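Local atomic coordinates of Rna-directed RNA polymerase (Infectious pancreatic necrosis virus, PDB entry 3ZED), a protein that probably copies the viral RNA genome as an RNA-dependent RNA polymerase, occurring both free and covalently linked to genomic RNA, and binds the capsid protein VP3. Residues Gln609-Glu614 against Met634-Arg639; Lys601-Ala607 against Val649-Leu653; Tyr420-Arg425 against Trp726-Asp730. The contacts are given in a common frame with arbitrary orientation. Numbering follows the deposited sequence.

Interaction 1. Residues Gln609-Glu614 against Met634-Arg639; sequences QIVRYE and MSLDKR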
# COMPACT_ATOMS: atom_id res chain seq x y z
N GLN B 609 18.58 -20.45 1.21
CA GLN B 609 19.51 -20.42 2.34
C GLN B 609 20.67 -19.47 2.06
O GLN B 609 21.02 -18.67 2.94
CB GLN B 609 20.06 -21.83 2.63
CG GLN B 609 19.02 -22.78 3.24
CD GLN B 609 18.56 -22.36 4.62
OE1 GLN B 609 19.36 -22.10 5.54
NE2 GLN B 609 17.24 -22.27 4.79
N ILE B 610 21.23 -19.52 0.84
CA ILE B 610 22.31 -18.63 0.42
C ILE B 610 21.75 -17.19 0.30
O ILE B 610 22.40 -16.25 0.78
CB ILE B 610 22.95 -19.11 -0.91
CG1 ILE B 610 23.64 -20.50 -0.71
CG2 ILE B 610 23.92 -18.05 -1.49
CD1 ILE B 610 23.79 -21.33 -1.95
N VAL B 611 20.58 -17.03 -0.35
CA VAL B 611 19.90 -15.75 -0.57
C VAL B 611 19.69 -15.02 0.79
O VAL B 611 20.03 -13.85 0.91
CB VAL B 611 18.57 -15.92 -1.37
CG1 VAL B 611 17.73 -14.64 -1.37
CG2 VAL B 611 18.86 -16.37 -2.81
N ARG B 612 19.17 -15.72 1.80
CA ARG B 612 18.89 -15.19 3.15
C ARG B 612 20.13 -14.49 3.76
O ARG B 612 20.01 -13.36 4.21
CB ARG B 612 18.41 -16.32 4.06
CG ARG B 612 18.35 -15.97 5.54
CD ARG B 612 18.52 -17.20 6.40
NE ARG B 612 17.29 -17.99 6.44
CZ ARG B 612 17.11 -19.06 7.20
NH1 ARG B 612 18.09 -19.49 7.99
NH2 ARG B 612 15.95 -19.70 7.19
N TYR B 613 21.29 -15.16 3.75
CA TYR B 613 22.53 -14.61 4.30
C TYR B 613 23.15 -13.53 3.40
O TYR B 613 23.70 -12.59 3.94
CB TYR B 613 23.53 -15.73 4.60
CG TYR B 613 23.02 -16.63 5.71
CD1 TYR B 613 22.79 -16.12 6.99
CD2 TYR B 613 22.68 -17.95 5.46
CE1 TYR B 613 22.25 -16.92 7.99
CE2 TYR B 613 22.12 -18.76 6.45
CZ TYR B 613 21.91 -18.23 7.72
OH TYR B 613 21.44 -19.02 8.74
N GLU B 614 22.99 -13.61 2.07
CA GLU B 614 23.50 -12.58 1.18
C GLU B 614 22.66 -11.30 1.27
O GLU B 614 23.23 -10.21 1.30
CB GLU B 614 23.56 -13.07 -0.28
CG GLU B 614 24.60 -14.15 -0.57
CD GLU B 614 26.05 -13.74 -0.42
OE1 GLU B 614 26.54 -13.66 0.73
OE2 GLU B 614 26.72 -13.53 -1.45
N MET B 634 28.33 -18.13 6.99
CA MET B 634 27.11 -18.89 6.71
C MET B 634 26.85 -18.98 5.21
O MET B 634 26.52 -20.06 4.72
CB MET B 634 25.91 -18.27 7.42
CG MET B 634 25.89 -18.54 8.90
SD MET B 634 25.13 -20.14 9.28
CE MET B 634 26.55 -21.18 9.34
N SER B 635 27.03 -17.86 4.49
CA SER B 635 26.83 -17.77 3.05
C SER B 635 27.83 -18.65 2.27
O SER B 635 27.43 -19.34 1.33
CB SER B 635 26.93 -16.32 2.59
OG SER B 635 27.12 -16.27 1.19
N LEU B 636 29.12 -18.63 2.67
CA LEU B 636 30.15 -19.42 1.99
C LEU B 636 30.03 -20.91 2.35
O LEU B 636 30.21 -21.75 1.46
CB LEU B 636 31.56 -18.87 2.29
CG LEU B 636 31.91 -17.47 1.71
CD1 LEU B 636 33.27 -16.99 2.21
CD2 LEU B 636 31.91 -17.46 0.18
N ASP B 637 29.67 -21.23 3.61
CA ASP B 637 29.47 -22.61 4.05
C ASP B 637 28.27 -23.24 3.32
O ASP B 637 28.36 -24.40 2.93
CB ASP B 637 29.29 -22.70 5.58
CG ASP B 637 29.32 -24.11 6.14
OD1 ASP B 637 30.41 -24.73 6.12
OD2 ASP B 637 28.28 -24.57 6.66
N LYS B 638 27.18 -22.47 3.12
CA LYS B 638 25.98 -22.93 2.39
C LYS B 638 26.32 -23.15 0.91
O LYS B 638 25.79 -24.09 0.31
CB LYS B 638 24.81 -21.93 2.52
CG LYS B 638 24.19 -21.78 3.91
CD LYS B 638 23.30 -22.93 4.35
CE LYS B 638 23.04 -22.84 5.83
NZ LYS B 638 22.92 -24.19 6.45
N ARG B 639 27.18 -22.28 0.33
CA ARG B 639 27.63 -22.37 -1.05
C ARG B 639 28.53 -23.59 -1.26
O ARG B 639 28.50 -24.21 -2.32
CB ARG B 639 28.37 -21.09 -1.46
CG ARG B 639 27.48 -19.91 -1.80
CD ARG B 639 28.34 -18.76 -2.28
NE ARG B 639 27.60 -17.49 -2.32
CZ ARG B 639 26.91 -17.06 -3.37
NH1 ARG B 639 26.86 -17.77 -4.49
NH2 ARG B 639 26.27 -15.90 -3.31
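Start with E614, whose m,m rotamer curls the carboxylate round so that its two oxygens reach S635 and R639; R617 and N of L675 also bind it. OE1 of E614 accepts a hydrogen bond from OG of S635 at 2.7 Å; OE2 of E614 forms a salt bridge with NH2 of R639 at 3.0 Å. R639 reaches it with chi2 and chi3 both t, an outstretched chain whose guanidinium lies with one face over I610, CG2 of I610 being 3.7 Å from NH2 of R639. That NH2 also donates a hydrogen bond to O of L671. These are the two antiparallel arms of a helical hairpin in the thumb domain, helices 604-621 and 625-645, with segment axes 8.7 Å apart and 163° between their directions. Y613, chi1 m, turns one ring face to M634: CB of M634 sits 3.6 Å from the centroid of the Y613 ring in a CH-pi contact, while SD makes an oblique Met-aromatic approach at 4.6 Å from that centroid. The Y613 hydroxyl hydrogen-bonds D124. K638 begins m,m, carrying its aliphatic chain across the partner helix: CB of K638 is 3.7 Å from CG1 of I610, CE 3.8 Å from OE1 of Q609.

Interaction 2. Residues Lys601-Ala607 against Val649-Leu653; sequences KPGAEIA and VTGFL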
# COMPACT_ATOMS: atom_id res chain seq x y z
N LYS B 601 10.16 -26.74 -6.41
CA LYS B 601 11.27 -26.87 -7.37
C LYS B 601 12.57 -27.38 -6.70
O LYS B 601 12.87 -26.96 -5.58
CB LYS B 601 11.53 -25.54 -8.09
CG LYS B 601 10.46 -25.19 -9.12
CD LYS B 601 10.58 -23.76 -9.62
CE LYS B 601 9.42 -23.38 -10.51
NZ LYS B 601 9.34 -21.91 -10.72
N PRO B 602 13.33 -28.29 -7.35
CA PRO B 602 14.56 -28.79 -6.70
C PRO B 602 15.68 -27.74 -6.68
O PRO B 602 15.83 -26.95 -7.62
CB PRO B 602 14.95 -30.00 -7.55
CG PRO B 602 14.36 -29.74 -8.89
CD PRO B 602 13.11 -28.91 -8.67
N GLY B 603 16.44 -27.74 -5.57
CA GLY B 603 17.55 -26.82 -5.33
C GLY B 603 17.15 -25.44 -4.84
O GLY B 603 18.01 -24.65 -4.47
N ALA B 604 15.83 -25.14 -4.86
CA ALA B 604 15.27 -23.84 -4.46
C ALA B 604 15.45 -23.55 -2.98
O ALA B 604 15.80 -22.43 -2.63
CB ALA B 604 13.79 -23.78 -4.82
N GLU B 605 15.26 -24.56 -2.12
CA GLU B 605 15.35 -24.42 -0.67
C GLU B 605 16.78 -24.17 -0.22
O GLU B 605 17.01 -23.39 0.70
CB GLU B 605 14.76 -25.65 0.04
CG GLU B 605 14.60 -25.52 1.56
CD GLU B 605 13.90 -24.29 2.10
OE1 GLU B 605 12.81 -23.93 1.58
OE2 GLU B 605 14.43 -23.70 3.07
N ILE B 606 17.76 -24.81 -0.90
CA ILE B 606 19.17 -24.61 -0.55
C ILE B 606 19.67 -23.28 -1.17
O ILE B 606 20.59 -22.66 -0.63
CB ILE B 606 20.05 -25.85 -0.90
CG1 ILE B 606 21.51 -25.73 -0.37
CG2 ILE B 606 19.99 -26.22 -2.38
CD1 ILE B 606 21.67 -25.35 1.19
N ALA B 607 19.04 -22.84 -2.28
CA ALA B 607 19.34 -21.55 -2.91
C ALA B 607 18.84 -20.42 -2.01
O ALA B 607 19.57 -19.43 -1.81
CB ALA B 607 18.70 -21.47 -4.29
N VAL B 649 22.03 -24.04 -8.91
CA VAL B 649 21.01 -23.10 -8.45
C VAL B 649 21.24 -21.69 -9.03
O VAL B 649 20.61 -20.73 -8.57
CB VAL B 649 20.96 -23.04 -6.90
CG1 VAL B 649 20.51 -24.37 -6.30
CG2 VAL B 649 22.29 -22.59 -6.30
N THR B 650 22.12 -21.57 -10.06
CA THR B 650 22.49 -20.32 -10.73
C THR B 650 21.24 -19.50 -11.12
O THR B 650 21.21 -18.30 -10.84
CB THR B 650 23.41 -20.61 -11.93
OG1 THR B 650 24.57 -21.30 -11.43
CG2 THR B 650 23.86 -19.35 -12.67
N GLY B 651 20.23 -20.15 -11.70
CA GLY B 651 18.97 -19.51 -12.10
C GLY B 651 18.23 -18.87 -10.94
O GLY B 651 17.74 -17.74 -11.06
N PHE B 652 18.17 -19.58 -9.79
CA PHE B 652 17.55 -19.12 -8.56
C PHE B 652 18.34 -17.96 -7.95
O PHE B 652 17.72 -17.00 -7.52
CB PHE B 652 17.42 -20.25 -7.53
CG PHE B 652 16.51 -21.38 -7.92
CD1 PHE B 652 15.17 -21.14 -8.24
CD2 PHE B 652 16.96 -22.69 -7.91
CE1 PHE B 652 14.32 -22.18 -8.58
CE2 PHE B 652 16.10 -23.74 -8.24
CZ PHE B 652 14.79 -23.48 -8.58
N LEU B 653 19.70 -18.05 -7.94
CA LEU B 653 20.56 -17.01 -7.40
C LEU B 653 20.54 -15.75 -8.29
O LEU B 653 20.71 -14.64 -7.75
CB LEU B 653 21.99 -17.50 -7.16
CG LEU B 653 22.20 -18.55 -6.05
CD1 LEU B 653 23.67 -18.93 -5.94
CD2 LEU B 653 21.71 -18.06 -4.69
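F652 is the main bump here. Its CA-to-CB bond points at 601-607, and with chi1 in the m well the ring lies against the turn and first helical residues there. The hollow that takes it has a floor of A604: the CB of A604 lies over the ring face, 4.1 Å from the centroid of the F652 ring and 19° off its normal, a CH-pi contact. CB of K601 comes to 3.9 Å from CZ of F652 at the far end of the ring, and O of P602 approaches in the ring plane, 3.3 Å from CE2 of F652. Nearer the root of the side chain, CB of A607 is 3.7 Å from CB of F652. The hollow is formed by a type II beta turn from K601 to A604 and the first turn of helix 604-621 of the thumb domain, with G603 at the N-cap; V649 holds the equivalent place before helix 650-654, so two helix starts meet. G603 has phi of 80°, which favours glycine, and a CB there would crowd CG1 of V649 at a calculated 3.2 Å. The bare backbone instead lets V649 come in tightly, its CG1 3.1 Å from O of G603. One turn along, A607 is a small knob whose CB fits between V649 and F652, 3.8 Å from CB of V649. L653 adds a shallower bump, CD2 of L653 touching O of A607 at 3.8 Å. Beyond the two segments, M659 packs against both A604 and F652, and L642 of helix 625-645 touches I606 and V649.

Interaction 3. Residues Tyr420-Arg425 against Trp726-Asp730; sequences YYLLTR and WRLLD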
# COMPACT_ATOMS: atom_id res chain seq x y z
N TYR B 420 -11.82 12.07 -6.76
CA TYR B 420 -12.00 13.37 -7.41
C TYR B 420 -10.67 13.81 -8.05
O TYR B 420 -10.66 14.21 -9.21
CB TYR B 420 -12.50 14.40 -6.38
CG TYR B 420 -12.60 15.81 -6.93
CD1 TYR B 420 -13.75 16.25 -7.58
CD2 TYR B 420 -11.53 16.70 -6.82
CE1 TYR B 420 -13.83 17.52 -8.13
CE2 TYR B 420 -11.60 17.98 -7.37
CZ TYR B 420 -12.76 18.39 -8.01
OH TYR B 420 -12.84 19.65 -8.54
N TYR B 421 -9.57 13.74 -7.29
CA TYR B 421 -8.23 14.13 -7.75
C TYR B 421 -7.77 13.29 -8.95
O TYR B 421 -7.29 13.86 -9.93
CB TYR B 421 -7.22 14.02 -6.60
CG TYR B 421 -5.81 14.41 -6.99
CD1 TYR B 421 -5.50 15.71 -7.36
CD2 TYR B 421 -4.79 13.46 -7.00
CE1 TYR B 421 -4.22 16.07 -7.75
CE2 TYR B 421 -3.50 13.81 -7.38
CZ TYR B 421 -3.22 15.11 -7.76
OH TYR B 421 -1.94 15.46 -8.11
N LEU B 422 -7.96 11.96 -8.90
CA LEU B 422 -7.58 11.07 -10.00
C LEU B 422 -8.40 11.33 -11.27
O LEU B 422 -7.85 11.33 -12.36
CB LEU B 422 -7.73 9.60 -9.58
CG LEU B 422 -6.78 9.06 -8.46
CD1 LEU B 422 -7.14 7.64 -8.12
CD2 LEU B 422 -5.32 9.08 -8.90
N LEU B 423 -9.73 11.55 -11.14
CA LEU B 423 -10.60 11.76 -12.29
C LEU B 423 -10.47 13.15 -12.91
O LEU B 423 -10.68 13.27 -14.10
CB LEU B 423 -12.07 11.47 -11.96
CG LEU B 423 -12.58 10.07 -12.34
CD1 LEU B 423 -11.88 8.97 -11.51
CD2 LEU B 423 -14.09 9.97 -12.17
N THR B 424 -10.08 14.17 -12.12
CA THR B 424 -9.93 15.53 -12.65
C THR B 424 -8.49 15.76 -13.18
O THR B 424 -8.33 16.33 -14.24
CB THR B 424 -10.33 16.61 -11.61
OG1 THR B 424 -9.55 16.47 -10.42
CG2 THR B 424 -11.81 16.55 -11.23
N ARG B 425 -7.46 15.31 -12.45
CA ARG B 425 -6.07 15.56 -12.83
C ARG B 425 -5.44 14.41 -13.65
O ARG B 425 -4.47 14.66 -14.36
CB ARG B 425 -5.20 15.85 -11.58
CG ARG B 425 -5.21 17.31 -11.10
CD ARG B 425 -6.56 17.77 -10.56
NE ARG B 425 -6.49 19.13 -10.05
CZ ARG B 425 -7.52 19.83 -9.59
NH1 ARG B 425 -8.73 19.30 -9.54
NH2 ARG B 425 -7.34 21.07 -9.16
N TRP B 726 -15.31 19.31 -13.97
CA TRP B 726 -14.84 19.10 -12.60
C TRP B 726 -15.92 19.51 -11.61
O TRP B 726 -16.11 18.81 -10.62
CB TRP B 726 -13.53 19.89 -12.36
CG TRP B 726 -12.34 19.45 -13.18
CD1 TRP B 726 -12.32 18.55 -14.21
CD2 TRP B 726 -10.99 19.93 -13.05
NE1 TRP B 726 -11.04 18.42 -14.71
CE2 TRP B 726 -10.21 19.27 -14.03
CE3 TRP B 726 -10.37 20.85 -12.19
CZ2 TRP B 726 -8.83 19.49 -14.16
CZ3 TRP B 726 -9.01 21.09 -12.34
CH2 TRP B 726 -8.25 20.40 -13.30
N ARG B 727 -16.67 20.59 -11.91
CA ARG B 727 -17.78 21.07 -11.09
C ARG B 727 -18.88 20.01 -11.02
O ARG B 727 -19.42 19.78 -9.94
CB ARG B 727 -18.34 22.38 -11.62
CG ARG B 727 -17.76 23.57 -10.89
CD ARG B 727 -18.54 24.83 -11.17
NE ARG B 727 -17.96 25.51 -12.33
CZ ARG B 727 -18.63 25.95 -13.39
NH1 ARG B 727 -19.95 25.79 -13.46
NH2 ARG B 727 -17.99 26.53 -14.39
N LEU B 728 -19.15 19.31 -12.15
CA LEU B 728 -20.13 18.22 -12.21
C LEU B 728 -19.70 17.06 -11.31
O LEU B 728 -20.55 16.48 -10.63
CB LEU B 728 -20.31 17.72 -13.65
CG LEU B 728 -21.15 18.59 -14.61
CD1 LEU B 728 -21.22 17.96 -15.97
CD2 LEU B 728 -22.57 18.79 -14.10
N LEU B 729 -18.39 16.76 -11.28
CA LEU B 729 -17.80 15.69 -10.47
C LEU B 729 -17.87 16.03 -8.98
O LEU B 729 -18.14 15.16 -8.16
CB LEU B 729 -16.36 15.39 -10.90
CG LEU B 729 -15.88 13.98 -10.59
CD1 LEU B 729 -16.47 12.98 -11.61
CD2 LEU B 729 -14.35 13.92 -10.54
N ASP B 730 -17.66 17.31 -8.64
CA ASP B 730 -17.80 17.78 -7.26
C ASP B 730 -19.28 17.73 -6.82
O ASP B 730 -19.57 17.31 -5.70
CB ASP B 730 -17.23 19.20 -7.11
CG ASP B 730 -17.11 19.66 -5.67
OD1 ASP B 730 -16.65 18.85 -4.82
OD2 ASP B 730 -17.45 20.83 -5.40
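Aromatic contacts first. W726 offers one face of its indole to T424: CB of T424 stands 3.5 Å from the centroid of the five-membered ring of W726, 6° off the normal, a CH-pi contact. R425 lays a face of its guanidinium near the same indole, with NH1 of R425 3.3 Å from CZ3 of W726. Apolar packing follows: L729 inserts its CD2 between CB of L423, at 3.6 Å, and CD1 of Y420, at 3.8 Å, with CG2 of T424 3.7 Å away. The Y420 ring meets the other helix edge-on, its CE1 3.6 Å from O of W726. The helices, 412-426 of the palm and 724-732 of the C-terminal region, run antiparallel at 162°, segment axes 10.4 Å apart. Polar ends are satisfied beside the interface: OG1 of T424 gives a hydrogen bond to O of Y420 at 2.8 Å and receives one from NH1 of R425 at 3.1 Å. R425 also makes salt bridges to E195 and E202, OH of Y420 hydrogen-bonds E195, and D730 hydrogen-bonds N194. The two segments therefore meet through aromatic, guanidinium and aliphatic surfaces, without hydrogen bond or salt bridge, while these polar ends tie both helices to residues 194-202.

Interactions 1 and 2 are neighbours in the thumb domain, their centres about 12 Å apart, and share helix 604-621. That helix packs on 650-654 near its start and on 625-645 further along; L653 touches I610, V611 and R639, so the two contacts merge into one three-helix cluster. Along the chain interaction 1 nests within the loop closed by interaction 2, and both nest within the much longer loop of interaction 3. The last lies on the opposite side of the chain's centre, its centre about 52 and 50 Å from the other two, where it brings the C-terminal region back onto the palm. Two contacts thus consolidate one domain locally, while the third joins distant regions.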